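Leucine aminopeptidase 1 (Caenorhabditis elegans, PDB 2HC9) releases N-terminal amino acids, preferably leucine, from peptides as a hexameric two-zinc aminopeptidase of the M17 family, and probably serves in digestion. Local coordinates at residues Ala285-Gln296 and Phe476-Val486; Leu370-Asn381 and Asp398-Ala406. The protein carries 1 engineered substitution. All blocks are in the same frame, centred on the assembly; numbering follows the deposited sequence.

Both contacts belong to the C-terminal part of the chain, which carries the two-zinc catalytic site. From the N terminus, the chain first passes the end of helix 277-290 and the turn after it (285-296), which later receive the last helix and its tail, 476-486; contact 1 thereby closes a loop of 179 residues. Contact 2 lies wholly inside that loop: segment 370-381 meets 398-406 after only 16 intervening residues, most of them in helix 383-396. The two are nested, not crossed, with centres about 23 Å apart. Contact 1 joins two helices and the loops following them, whereas contact 2 pairs two parallel strands of the large mixed sheet.

Contact 1: residues Ala285-Gln296 and Phe476-Val486; sequences AYSALVKHGFSQ and FSTLLGKYTSV
Helix 277-290 and the C-terminal helix 473-480 meet here, each with the loop that follows it. The short segments 285-290 and 476-480 cross at -49° with their axes 9.9 Å apart, a distance bridged by small and branched side chains. Ala285 CB rests on Phe476 CB, and Leu289 splits its two methyls: CD1 meets Leu480 CD1 at 3.9 Å, while CD2 reaches Thr484 CG2. Beyond the helices the backbones join directly. Ser485 N donates to His292 O in a nearly straight bond of 2.9 Å, and Ser295 N donates to Tyr483 O over the same length but less straight, at 136°. Thr484 lies between them: its OG1 accepts from Val486 N at 3.1 Å, an ST turn, and also donates a hydrogen bond to Gly481 O.

Tyr483 CB sits over one face of the Phe294 ring, 4.0 Å from its centroid, and the Tyr483 ring turns its edge to Phe294 in an offset edge-to-face pair with planes at 76°. Gln296 CG in turn lies over a face of Tyr483, 3.7 Å from that centroid; a bend at chi2 folds its amide back, where NE2 donates to Ser295 OG. Gln296 OE1 is hydrogen-bonded to Glu245 N, and the His292 and Ser485 side chains are hydrogen-bonded to Asp165 and Glu158, both of helix 157-178. Apolar contact thus joins the helices, while main-chain hydrogen bonds and CH-pi contacts fix the tail of the chain against the turn at 292-296.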
loop_
_atom_site.group_PDB
_atom_site.type_symbol
_atom_site.label_atom_id
_atom_site.label_comp_id
_atom_site.label_asym_id
_atom_site.label_seq_id
_atom_site.Cartn_x
_atom_site.Cartn_y
_atom_site.Cartn_z
ATOM N N ALA A 285 -17.405 -6.328 36.671
ATOM C CA ALA A 285 -18.409 -7.398 36.857
ATOM C C ALA A 285 -18.254 -8.105 38.197
ATOM O O ALA A 285 -19.239 -8.340 38.885
ATOM C CB ALA A 285 -18.349 -8.445 35.719
ATOM N N TYR A 286 -17.021 -8.481 38.531
ATOM C CA TYR A 286 -16.720 -9.143 39.794
ATOM C C TYR A 286 -17.192 -8.249 40.939
ATOM O O TYR A 286 -17.848 -8.717 41.866
ATOM C CB TYR A 286 -15.210 -9.381 39.879
ATOM C CG TYR A 286 -14.700 -9.986 41.177
ATOM C CD1 TYR A 286 -14.618 -11.371 41.327
ATOM C CD2 TYR A 286 -14.283 -9.167 42.248
ATOM C CE1 TYR A 286 -14.140 -11.942 42.479
ATOM C CE2 TYR A 286 -13.783 -9.737 43.429
ATOM C CZ TYR A 286 -13.710 -11.124 43.527
ATOM O OH TYR A 286 -13.232 -11.720 44.669
ATOM N N SER A 287 -16.844 -6.968 40.866
ATOM C CA SER A 287 -17.254 -6.005 41.886
ATOM C C SER A 287 -18.783 -5.969 42.074
ATOM O O SER A 287 -19.282 -6.090 43.200
ATOM C CB SER A 287 -16.725 -4.620 41.543
ATOM O OG SER A 287 -17.184 -3.640 42.473
ATOM N N ALA A 288 -19.521 -5.825 40.984
ATOM C CA ALA A 288 -21.006 -5.747 41.079
ATOM C C ALA A 288 -21.615 -7.040 41.674
ATOM O O ALA A 288 -22.527 -6.987 42.507
ATOM C CB ALA A 288 -21.605 -5.455 39.699
ATOM N N LEU A 289 -21.099 -8.202 41.265
ATOM C CA LEU A 289 -21.626 -9.484 41.744
ATOM C C LEU A 289 -21.318 -9.683 43.228
ATOM O O LEU A 289 -22.168 -10.144 43.986
ATOM C CB LEU A 289 -21.032 -10.647 40.942
ATOM C CG LEU A 289 -21.551 -10.726 39.483
ATOM C CD1 LEU A 289 -20.674 -11.676 38.608
ATOM C CD2 LEU A 289 -23.020 -11.138 39.423
ATOM N N VAL A 290 -20.085 -9.389 43.626
ATOM C CA VAL A 290 -19.648 -9.673 45.005
ATOM C C VAL A 290 -20.335 -8.720 45.995
ATOM O O VAL A 290 -20.534 -9.062 47.167
ATOM C CB VAL A 290 -18.084 -9.694 45.133
ATOM C CG1 VAL A 290 -17.641 -9.784 46.616
ATOM C CG2 VAL A 290 -17.535 -10.925 44.384
ATOM N N LYS A 291 -20.748 -7.548 45.510
ATOM C CA LYS A 291 -21.492 -6.605 46.348
ATOM C C LYS A 291 -22.877 -7.119 46.708
ATOM O O LYS A 291 -23.543 -6.575 47.606
ATOM C CB LYS A 291 -21.601 -5.241 45.664
ATOM C CG LYS A 291 -20.298 -4.456 45.653
ATOM C CD LYS A 291 -20.454 -3.221 44.776
ATOM C CE LYS A 291 -19.224 -2.327 44.869
ATOM N NZ LYS A 291 -19.136 -1.705 46.214
ATOM N N HIS A 292 -23.318 -8.163 46.018
ATOM C CA HIS A 292 -24.688 -8.606 46.199
ATOM C C HIS A 292 -24.833 -10.072 46.576
ATOM O O HIS A 292 -25.672 -10.788 46.037
ATOM C CB HIS A 292 -25.540 -8.156 45.018
ATOM C CG HIS A 292 -25.704 -6.670 44.970
ATOM N ND1 HIS A 292 -26.698 -6.018 45.663
ATOM C CD2 HIS A 292 -24.956 -5.704 44.382
ATOM C CE1 HIS A 292 -26.567 -4.713 45.495
ATOM N NE2 HIS A 292 -25.519 -4.494 44.719
ATOM N N GLY A 293 -24.031 -10.494 47.548
ATOM C CA GLY A 293 -24.226 -11.776 48.200
ATOM C C GLY A 293 -23.988 -12.950 47.262
ATOM O O GLY A 293 -24.746 -13.918 47.258
ATOM N N PHE A 294 -22.940 -12.862 46.454
ATOM C CA PHE A 294 -22.684 -13.897 45.450
ATOM C C PHE A 294 -22.349 -15.245 46.110
ATOM O O PHE A 294 -21.390 -15.364 46.893
ATOM C CB PHE A 294 -21.535 -13.494 44.521
ATOM C CG PHE A 294 -21.458 -14.325 43.256
ATOM C CD1 PHE A 294 -22.298 -14.043 42.169
ATOM C CD2 PHE A 294 -20.521 -15.354 43.136
ATOM C CE1 PHE A 294 -22.227 -14.806 40.981
ATOM C CE2 PHE A 294 -20.441 -16.114 41.961
ATOM C CZ PHE A 294 -21.299 -15.838 40.887
ATOM N N SER A 295 -23.142 -16.250 45.772
ATOM C CA SER A 295 -23.241 -17.458 46.582
ATOM C C SER A 295 -22.243 -18.544 46.144
ATOM O O SER A 295 -22.117 -19.573 46.810
ATOM C CB SER A 295 -24.661 -18.018 46.518
ATOM O OG SER A 295 -24.934 -18.529 45.225
ATOM N N GLN A 296 -21.569 -18.332 45.010
ATOM C CA GLN A 296 -20.626 -19.327 44.488
ATOM C C GLN A 296 -19.203 -18.819 44.572
ATOM O O GLN A 296 -18.968 -17.649 44.815
ATOM C CB GLN A 296 -20.986 -19.697 43.050
ATOM C CG GLN A 296 -22.418 -20.134 42.889
ATOM C CD GLN A 296 -22.722 -21.400 43.671
ATOM O OE1 GLN A 296 -21.965 -22.376 43.616
ATOM N NE2 GLN A 296 -23.817 -21.376 44.440
ATOM N N PHE A 476 -22.475 -9.928 32.649
ATOM C CA PHE A 476 -22.228 -10.926 33.684
ATOM C C PHE A 476 -23.159 -10.828 34.879
ATOM O O PHE A 476 -23.395 -11.809 35.559
ATOM C CB PHE A 476 -20.763 -10.974 34.104
ATOM C CG PHE A 476 -19.904 -11.657 33.087
ATOM C CD1 PHE A 476 -19.885 -13.044 33.012
ATOM C CD2 PHE A 476 -19.196 -10.915 32.144
ATOM C CE1 PHE A 476 -19.132 -13.704 32.020
ATOM C CE2 PHE A 476 -18.421 -11.558 31.163
ATOM C CZ PHE A 476 -18.399 -12.957 31.099
ATOM N N SER A 477 -23.698 -9.642 35.114
ATOM C CA SER A 477 -24.740 -9.498 36.132
ATOM C C SER A 477 -25.966 -10.306 35.765
ATOM O O SER A 477 -26.532 -10.974 36.619
ATOM C CB SER A 477 -25.123 -8.028 36.297
ATOM O OG SER A 477 -24.050 -7.385 36.942
ATOM N N THR A 478 -26.366 -10.256 34.494
ATOM C CA THR A 478 -27.540 -11.030 34.047
ATOM C C THR A 478 -27.196 -12.497 33.923
ATOM O O THR A 478 -28.006 -13.343 34.282
ATOM C CB THR A 478 -28.245 -10.545 32.721
ATOM O OG1 THR A 478 -27.333 -10.553 31.612
ATOM C CG2 THR A 478 -28.882 -9.155 32.886
ATOM N N LEU A 479 -26.001 -12.811 33.438
ATOM C CA LEU A 479 -25.609 -14.226 33.284
ATOM C C LEU A 479 -25.486 -14.971 34.628
ATOM O O LEU A 479 -25.970 -16.118 34.773
ATOM C CB LEU A 479 -24.290 -14.343 32.497
ATOM C CG LEU A 479 -23.787 -15.781 32.241
ATOM C CD1 LEU A 479 -24.776 -16.505 31.330
ATOM C CD2 LEU A 479 -22.411 -15.716 31.580
ATOM N N LEU A 480 -24.845 -14.321 35.596
ATOM C CA LEU A 480 -24.509 -14.963 36.868
ATOM C C LEU A 480 -25.337 -14.416 38.041
ATOM O O LEU A 480 -25.126 -14.803 39.193
ATOM C CB LEU A 480 -23.021 -14.818 37.172
ATOM C CG LEU A 480 -22.040 -15.304 36.084
ATOM C CD1 LEU A 480 -20.603 -14.999 36.495
ATOM C CD2 LEU A 480 -22.220 -16.836 35.918
ATOM N N GLY A 481 -26.267 -13.516 37.742
ATOM C CA GLY A 481 -27.085 -12.864 38.780
ATOM C C GLY A 481 -28.006 -13.787 39.568
ATOM O O GLY A 481 -28.441 -13.433 40.662
ATOM N N LYS A 482 -28.284 -14.975 39.043
ATOM C CA LYS A 482 -29.074 -15.981 39.791
ATOM C C LYS A 482 -28.382 -16.416 41.095
ATOM O O LYS A 482 -29.022 -16.951 41.982
ATOM C CB LYS A 482 -29.372 -17.212 38.921
ATOM C CG LYS A 482 -28.121 -18.029 38.570
ATOM C CD LYS A 482 -28.359 -18.973 37.410
ATOM C CE LYS A 482 -28.428 -20.401 37.900
ATOM N NZ LYS A 482 -28.452 -21.385 36.771
ATOM N N TYR A 483 -27.073 -16.177 41.206
ATOM C CA TYR A 483 -26.324 -16.498 42.417
ATOM C C TYR A 483 -26.220 -15.335 43.409
ATOM O O TYR A 483 -25.559 -15.463 44.448
ATOM C CB TYR A 483 -24.927 -16.970 42.069
ATOM C CG TYR A 483 -24.884 -18.144 41.122
ATOM C CD1 TYR A 483 -25.457 -19.372 41.471
ATOM C CD2 TYR A 483 -24.237 -18.042 39.895
ATOM C CE1 TYR A 483 -25.405 -20.477 40.584
ATOM C CE2 TYR A 483 -24.171 -19.131 39.016
ATOM C CZ TYR A 483 -24.753 -20.339 39.373
ATOM O OH TYR A 483 -24.686 -21.412 38.497
ATOM N N THR A 484 -26.842 -14.208 43.068
ATOM C CA THR A 484 -26.899 -13.047 43.962
ATOM C C THR A 484 -28.216 -13.010 44.727
ATOM O O THR A 484 -29.132 -13.814 44.471
ATOM C CB THR A 484 -26.801 -11.716 43.189
ATOM O OG1 THR A 484 -28.010 -11.511 42.448
ATOM C CG2 THR A 484 -25.589 -11.722 42.237
ATOM N N SER A 485 -28.314 -12.038 45.639
ATOM C CA SER A 485 -29.542 -11.785 46.359
ATOM C C SER A 485 -30.479 -10.842 45.633
ATOM O O SER A 485 -31.493 -10.456 46.211
ATOM C CB SER A 485 -29.236 -11.200 47.746
ATOM O OG SER A 485 -28.498 -9.991 47.633
ATOM N N VAL A 486 -30.164 -10.450 44.391
ATOM C CA VAL A 486 -30.918 -9.364 43.756
ATOM C C VAL A 486 -32.210 -9.881 43.127
ATOM O O VAL A 486 -32.154 -10.700 42.221
ATOM C CB VAL A 486 -30.075 -8.624 42.679
ATOM C CG1 VAL A 486 -30.836 -7.395 42.174
ATOM C CG2 VAL A 486 -28.721 -8.181 43.268
#

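Contact 2: residues Leu370-Asn381 and Asp398-Ala406; sequences LSGRLHGAAMTN and DLVAPMLFA
Leu399 lies across one face of the His375 imidazole, with CB 3.7 Å from the ring centroid and CD1 near CE1; the ring's NE2 is hydrogen-bonded to Gly84 O. At the far end Phe405 receives the backbone of Asn381 over a face, CA standing 3.7 Å from the centroid and CB against CZ, while Met379 CG comes to the ring edge and the two side chains cross at about a right angle. Between these ends Met403, in the conformer described, bends at chi2 and chi3 and has CG near Ala377 CB (3.7 Å) and SD near Leu370 CD1 (3.6 Å). Ala378 CB meets Val400 CG1 on the opposite sheet face from Ala377 and Ala401.

Four backbone hydrogen bonds set the register: Gly376 N to Leu399 O, Ala401 N to Gly376 O, Ala378 N to Ala401 O and Met403 N to Ala378 O. The last three are almost straight, at 172-174°. A water bridges Thr380 N and Met403 O beyond the paired Ala378 and Pro402. A second subunit also touches this region, its Arg83 hydrogen-bonding to Thr380 O. Parallel strands 376-380 and 400-402, joined through helix 383-396, make a beta-alpha-beta crossover.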
loop_
_atom_site.group_PDB
_atom_site.type_symbol
_atom_site.label_atom_id
_atom_site.label_comp_id
_atom_site.label_asym_id
_atom_site.label_seq_id
_atom_site.Cartn_x
_atom_site.Cartn_y
_atom_site.Cartn_z
ATOM N N LEU A 370 -17.035 -10.726 12.074
ATOM C CA LEU A 370 -17.812 -11.885 12.461
ATOM C C LEU A 370 -19.151 -11.479 13.091
ATOM O O LEU A 370 -20.220 -11.944 12.664
ATOM C CB LEU A 370 -16.989 -12.779 13.396
ATOM C CG LEU A 370 -17.542 -14.186 13.697
ATOM C CD1 LEU A 370 -16.371 -15.121 14.080
ATOM C CD2 LEU A 370 -18.560 -14.121 14.862
ATOM N N SER A 371 -19.098 -10.629 14.125
ATOM C CA SER A 371 -20.293 -10.309 14.913
ATOM C C SER A 371 -20.681 -8.833 14.862
ATOM O O SER A 371 -21.646 -8.428 15.510
ATOM C CB SER A 371 -20.111 -10.761 16.375
ATOM O OG SER A 371 -19.074 -10.041 17.036
ATOM N N GLY A 372 -19.951 -8.031 14.084
ATOM C CA GLY A 372 -20.273 -6.606 13.989
ATOM C C GLY A 372 -19.812 -5.843 15.231
ATOM O O GLY A 372 -19.008 -6.351 16.024
ATOM N N ARG A 373 -20.320 -4.627 15.404
ATOM C CA ARG A 373 -19.740 -3.714 16.406
ATOM C C ARG A 373 -20.517 -3.647 17.715
ATOM O O ARG A 373 -20.045 -3.048 18.680
ATOM C CB ARG A 373 -19.529 -2.312 15.820
ATOM C CG ARG A 373 -18.571 -2.331 14.628
ATOM C CD ARG A 373 -18.103 -0.957 14.206
ATOM N NE ARG A 373 -17.098 -1.114 13.145
ATOM C CZ ARG A 373 -15.841 -1.547 13.322
ATOM N NH1 ARG A 373 -15.365 -1.834 14.531
ATOM N NH2 ARG A 373 -15.035 -1.683 12.282
ATOM N N LEU A 374 -21.698 -4.261 17.747
ATOM C CA LEU A 374 -22.560 -4.242 18.937
ATOM C C LEU A 374 -22.538 -5.565 19.705
ATOM O O LEU A 374 -22.882 -5.601 20.885
ATOM C CB LEU A 374 -24.008 -3.929 18.529
ATOM C CG LEU A 374 -24.396 -2.466 18.346
ATOM C CD1 LEU A 374 -23.629 -1.804 17.227
ATOM C CD2 LEU A 374 -25.893 -2.375 18.103
ATOM N N HIS A 375 -22.137 -6.652 19.036
ATOM C CA HIS A 375 -22.181 -7.992 19.643
ATOM C C HIS A 375 -20.762 -8.470 19.970
ATOM O O HIS A 375 -19.877 -8.498 19.083
ATOM C CB HIS A 375 -22.778 -9.023 18.657
ATOM C CG HIS A 375 -24.247 -8.860 18.407
ATOM N ND1 HIS A 375 -24.779 -7.775 17.743
ATOM C CD2 HIS A 375 -25.296 -9.662 18.725
ATOM C CE1 HIS A 375 -26.084 -7.933 17.626
ATOM N NE2 HIS A 375 -26.424 -9.068 18.217
ATOM N N GLY A 376 -20.546 -8.910 21.203
ATOM C CA GLY A 376 -19.285 -9.624 21.494
ATOM C C GLY A 376 -19.395 -10.991 20.807
ATOM O O GLY A 376 -20.502 -11.489 20.560
ATOM N N ALA A 377 -18.258 -11.596 20.497
ATOM C CA ALA A 377 -18.251 -12.878 19.796
ATOM C C ALA A 377 -17.824 -13.953 20.770
ATOM O O ALA A 377 -16.714 -13.910 21.296
ATOM C CB ALA A 377 -17.276 -12.793 18.565
ATOM N N ALA A 378 -18.728 -14.895 21.050
ATOM C CA ALA A 378 -18.498 -15.936 22.054
ATOM C C ALA A 378 -18.171 -17.292 21.426
ATOM O O ALA A 378 -18.922 -17.781 20.555
ATOM C CB ALA A 378 -19.742 -16.099 22.943
ATOM N N MET A 379 -17.084 -17.883 21.882
ATOM C CA MET A 379 -16.709 -19.232 21.460
ATOM C C MET A 379 -16.581 -20.117 22.691
ATOM O O MET A 379 -15.803 -19.825 23.612
ATOM C CB MET A 379 -15.390 -19.174 20.695
ATOM C CG MET A 379 -15.050 -20.502 19.994
ATOM S SD MET A 379 -13.389 -20.445 19.278
ATOM C CE MET A 379 -12.375 -20.678 20.732
ATOM N N THR A 380 -17.362 -21.201 22.710
ATOM C CA THR A 380 -17.414 -22.070 23.883
ATOM C C THR A 380 -17.532 -23.554 23.500
ATOM O O THR A 380 -18.153 -23.900 22.484
ATOM C CB THR A 380 -18.577 -21.663 24.843
ATOM O OG1 THR A 380 -18.620 -22.562 25.961
ATOM C CG2 THR A 380 -19.949 -21.679 24.117
ATOM N N ASN A 381 -16.947 -24.412 24.326
ATOM C CA ASN A 381 -17.109 -25.870 24.200
ATOM C C ASN A 381 -18.472 -26.361 24.664
ATOM O O ASN A 381 -18.806 -27.531 24.481
ATOM C CB ASN A 381 -15.989 -26.635 24.925
ATOM C CG ASN A 381 -16.076 -26.519 26.445
ATOM O OD1 ASN A 381 -16.469 -25.477 26.970
ATOM N ND2 ASN A 381 -15.722 -27.593 27.149
ATOM N N ASP A 398 -25.760 -6.000 26.642
ATOM C CA ASP A 398 -24.367 -6.262 26.241
ATOM C C ASP A 398 -24.466 -7.476 25.290
ATOM O O ASP A 398 -24.346 -8.615 25.715
ATOM C CB ASP A 398 -23.504 -6.630 27.464
ATOM C CG ASP A 398 -23.074 -5.417 28.299
ATOM O OD1 ASP A 398 -23.416 -4.248 27.958
ATOM O OD2 ASP A 398 -22.393 -5.641 29.320
ATOM N N LEU A 399 -24.756 -7.216 24.025
ATOM C CA LEU A 399 -25.112 -8.289 23.070
ATOM C C LEU A 399 -23.982 -9.265 22.836
ATOM O O LEU A 399 -22.801 -8.892 22.903
ATOM C CB LEU A 399 -25.558 -7.682 21.739
ATOM C CG LEU A 399 -26.883 -6.903 21.824
ATOM C CD1 LEU A 399 -27.160 -6.154 20.520
ATOM C CD2 LEU A 399 -28.008 -7.900 22.085
ATOM N N VAL A 400 -24.350 -10.524 22.588
ATOM C CA VAL A 400 -23.366 -11.593 22.335
ATOM C C VAL A 400 -23.873 -12.418 21.139
ATOM O O VAL A 400 -25.086 -12.722 21.055
ATOM C CB VAL A 400 -23.207 -12.508 23.556
ATOM C CG1 VAL A 400 -22.211 -13.635 23.265
ATOM C CG2 VAL A 400 -22.753 -11.706 24.800
ATOM N N ALA A 401 -22.958 -12.737 20.221
ATOM C CA ALA A 401 -23.239 -13.604 19.076
ATOM C C ALA A 401 -22.280 -14.790 19.134
ATOM O O ALA A 401 -21.150 -14.683 19.664
ATOM C CB ALA A 401 -23.039 -12.810 17.731
ATOM N N PRO A 402 -22.707 -15.945 18.607
ATOM C CA PRO A 402 -21.836 -17.099 18.701
ATOM C C PRO A 402 -20.796 -17.189 17.585
ATOM O O PRO A 402 -21.052 -16.789 16.443
ATOM C CB PRO A 402 -22.824 -18.284 18.570
ATOM C CG PRO A 402 -23.912 -17.776 17.750
ATOM C CD PRO A 402 -24.002 -16.282 17.975
ATOM N N MET A 403 -19.611 -17.670 17.960
ATOM C CA MET A 403 -18.568 -18.133 17.033
ATOM C C MET A 403 -18.655 -19.642 16.889
ATOM O O MET A 403 -19.131 -20.341 17.789
ATOM C CB MET A 403 -17.164 -17.801 17.578
ATOM C CG MET A 403 -16.800 -16.337 17.542
ATOM S SD MET A 403 -15.038 -15.964 17.308
ATOM C CE MET A 403 -14.584 -15.703 19.030
ATOM N N LEU A 404 -18.163 -20.146 15.763
ATOM C CA LEU A 404 -17.985 -21.598 15.602
ATOM C C LEU A 404 -16.936 -22.139 16.548
ATOM O O LEU A 404 -15.849 -21.541 16.710
ATOM C CB LEU A 404 -17.531 -21.951 14.174
ATOM C CG LEU A 404 -18.560 -21.902 13.048
ATOM C CD1 LEU A 404 -17.831 -22.012 11.683
ATOM C CD2 LEU A 404 -19.588 -23.020 13.237
ATOM N N PHE A 405 -17.265 -23.281 17.146
ATOM C CA PHE A 405 -16.320 -24.005 17.982
ATOM C C PHE A 405 -15.895 -25.277 17.249
ATOM O O PHE A 405 -16.637 -26.272 17.215
ATOM C CB PHE A 405 -16.955 -24.375 19.333
ATOM C CG PHE A 405 -15.996 -25.098 20.264
ATOM C CD1 PHE A 405 -15.064 -24.384 21.010
ATOM C CD2 PHE A 405 -16.008 -26.486 20.367
ATOM C CE1 PHE A 405 -14.154 -25.059 21.865
ATOM C CE2 PHE A 405 -15.114 -27.168 21.218
ATOM C CZ PHE A 405 -14.184 -26.440 21.962
ATOM N N ALA A 406 -14.692 -25.266 16.694
ATOM C CA ALA A 406 -14.223 -26.447 15.933
ATOM C C ALA A 406 -12.691 -26.599 15.982
ATOM O O ALA A 406 -12.019 -26.355 14.990
ATOM C CB ALA A 406 -14.738 -26.374 14.476
HETATM O O HOH W 1 -23.711 -4.350 23.037
HETATM O O HOH W 2 -19.215 -21.214 20.518
#